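Lectin 2 (Agrocybe aegerita, PDB 4TQJ) binds glycans bearing a non-reducing terminal N-acetylglucosamine, which it recognises specifically, and has a beta-propeller fold. Local coordinates at residues L176-V179 with T180-H184. The protein carries 1 engineered substitution. Sequence-based numbering, arbitrary orientation.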
ATOM      1  N   LEU A 176       8.136 -23.749  -5.749  1.00 11.09           N
ATOM      2  CA  LEU A 176       8.876 -22.878  -6.647  1.00 13.55           C
ATOM      3  C   LEU A 176       9.704 -21.950  -5.772  1.00 12.41           C
ATOM      4  O   LEU A 176       9.194 -21.386  -4.824  1.00 12.78           O
ATOM      5  CB  LEU A 176       7.930 -22.067  -7.522  1.00 12.96           C
ATOM      6  CG  LEU A 176       6.958 -22.826  -8.435  1.00 13.91           C
ATOM      7  CD1 LEU A 176       5.931 -21.850  -9.043  1.00  9.58           C
ATOM      8  CD2 LEU A 176       7.712 -23.604  -9.509  1.00 13.17           C
ATOM      9  N   ALA A 177      10.990 -21.831  -6.071  1.00 15.95           N
ATOM     10  CA  ALA A 177      11.880 -20.983  -5.294  1.00 14.97           C
ATOM     11  C   ALA A 177      13.139 -20.734  -6.094  1.00 17.22           C
ATOM     12  O   ALA A 177      13.521 -21.550  -6.917  1.00 17.87           O
ATOM     13  CB  ALA A 177      12.228 -21.652  -3.967  1.00 16.72           C
ATOM     14  N   ASP A 178      13.794 -19.612  -5.847  1.00 17.07           N
ATOM     15  CA  ASP A 178      15.080 -19.378  -6.476  1.00 20.02           C
ATOM     16  C   ASP A 178      16.164 -20.070  -5.668  1.00 16.97           C
ATOM     17  O   ASP A 178      16.531 -19.601  -4.587  1.00 16.98           O
ATOM     18  CB  ASP A 178      15.383 -17.883  -6.573  1.00 23.13           C
ATOM     19  CG  ASP A 178      16.640 -17.607  -7.367  1.00 21.24           C
ATOM     20  OD1 ASP A 178      17.178 -18.561  -7.964  1.00 22.16           O
ATOM     21  OD2 ASP A 178      17.090 -16.448  -7.392  1.00 25.36           O
ATOM     22  N   VAL A 179      16.650 -21.198  -6.183  1.00 17.72           N
ATOM     23  CA  VAL A 179      17.756 -21.911  -5.554  1.00 19.18           C
ATOM     24  C   VAL A 179      19.050 -21.732  -6.354  1.00 19.70           C
ATOM     25  O   VAL A 179      20.142 -21.872  -5.806  1.00 18.42           O
ATOM     26  CB  VAL A 179      17.459 -23.417  -5.401  1.00 18.04           C
ATOM     27  CG1 VAL A 179      16.215 -23.641  -4.556  1.00 17.48           C
ATOM     28  CG2 VAL A 179      17.279 -24.068  -6.760  1.00 21.44           C
ATOM     29  N   THR A 180      18.942 -21.419  -7.646  1.00 21.54           N
ATOM     30  CA  THR A 180      20.144 -21.265  -8.477  1.00 21.13           C
ATOM     31  C   THR A 180      20.824 -19.925  -8.265  1.00 23.24           C
ATOM     32  O   THR A 180      21.997 -19.765  -8.596  1.00 29.14           O
ATOM     33  CB  THR A 180      19.859 -21.391  -9.980  1.00 22.16           C
ATOM     34  OG1 THR A 180      19.017 -20.311 -10.400  1.00 23.57           O
ATOM     35  CG2 THR A 180      19.207 -22.727 -10.307  1.00 22.61           C
ATOM     36  N   GLY A 181      20.083 -18.956  -7.740  1.00 23.96           N
ATOM     37  CA  GLY A 181      20.623 -17.630  -7.493  1.00 24.45           C
ATOM     38  C   GLY A 181      20.557 -16.664  -8.667  1.00 34.10           C
ATOM     39  O   GLY A 181      21.304 -15.689  -8.700  1.00 33.46           O
ATOM     40  N   ASN A 182      19.672 -16.915  -9.632  1.00 32.23           N
ATOM     41  CA  ASN A 182      19.575 -16.030 -10.801  1.00 27.78           C
ATOM     42  C   ASN A 182      18.348 -15.126 -10.773  1.00 30.51           C
ATOM     43  O   ASN A 182      17.974 -14.552 -11.795  1.00 25.36           O
ATOM     44  CB  ASN A 182      19.625 -16.826 -12.115  1.00 29.14           C
ATOM     45  CG  ASN A 182      18.361 -17.631 -12.362  1.00 25.72           C
ATOM     46  OD1 ASN A 182      17.529 -17.780 -11.475  1.00 24.68           O
ATOM     47  ND2 ASN A 182      18.219 -18.160 -13.570  1.00 28.33           N
ATOM     48  N   GLY A 183      17.730 -15.005  -9.601  1.00 26.10           N
ATOM     49  CA  GLY A 183      16.589 -14.133  -9.422  1.00 22.12           C
ATOM     50  C   GLY A 183      15.265 -14.731  -9.870  1.00 24.87           C
ATOM     51  O   GLY A 183      14.203 -14.202  -9.540  1.00 27.32           O
ATOM     52  N   HIS A 184      15.328 -15.825 -10.624  1.00 19.85           N
ATOM     53  CA  HIS A 184      14.138 -16.458 -11.179  1.00 20.70           C
ATOM     54  C   HIS A 184      13.713 -17.680 -10.368  1.00 23.59           C
ATOM     55  O   HIS A 184      14.552 -18.382  -9.791  1.00 18.81           O
ATOM     56  CB  HIS A 184      14.380 -16.859 -12.638  1.00 22.82           C
ATOM     57  CG  HIS A 184      14.437 -15.700 -13.587  1.00 27.19           C
ATOM     58  ND1 HIS A 184      15.423 -14.734 -13.527  1.00 28.91           N
ATOM     59  CD2 HIS A 184      13.628 -15.349 -14.614  1.00 25.83           C
ATOM     60  CE1 HIS A 184      15.215 -13.839 -14.477  1.00 30.39           C
ATOM     61  NE2 HIS A 184      14.135 -14.190 -15.151  1.00 28.25           N
TER
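The carboxylate of Asp178 reaches into the turn made by Thr180 to His184 and grips its backbone with both oxygens. With CG anti to the backbone N (chi1 -173°), the group points across the turn. Asp178 OD1 accepts from Gly181 N at 2.9 Å and, weakly, from Asn182 N. Asp178 OD2 takes Gly183 N at 2.7 Å. The Gly181 and Gly183 donors approach well above the carboxylate plane, 39° out of it in each case. Both glycines have positive phi, a conformation that favours glycine and lets the chain curl round the acid. Further on, Asn182 folds its amide back in an Asx turn, Asn182 OD1 receiving His184 N at 3.1 Å, and its ND2 bonds Asn200 O. The imidazole of His184 closes the far end: ND1 donates to Asn182 O, nearly straight at 169° and in the ring plane. The turn, part of an FG-GAP-like repeat, joins strands 173-177 and 186-190, neighbours in one propeller blade. Asp186 OD2, bonded to Val179 N and Thr180 N, lies close to Asp178 OD1, as does another acceptor, His184 O, at 3.2 Å. The N-H groups bonded to the two acids probably offset part of this repulsion and stabilise negative charge on buried Asp178.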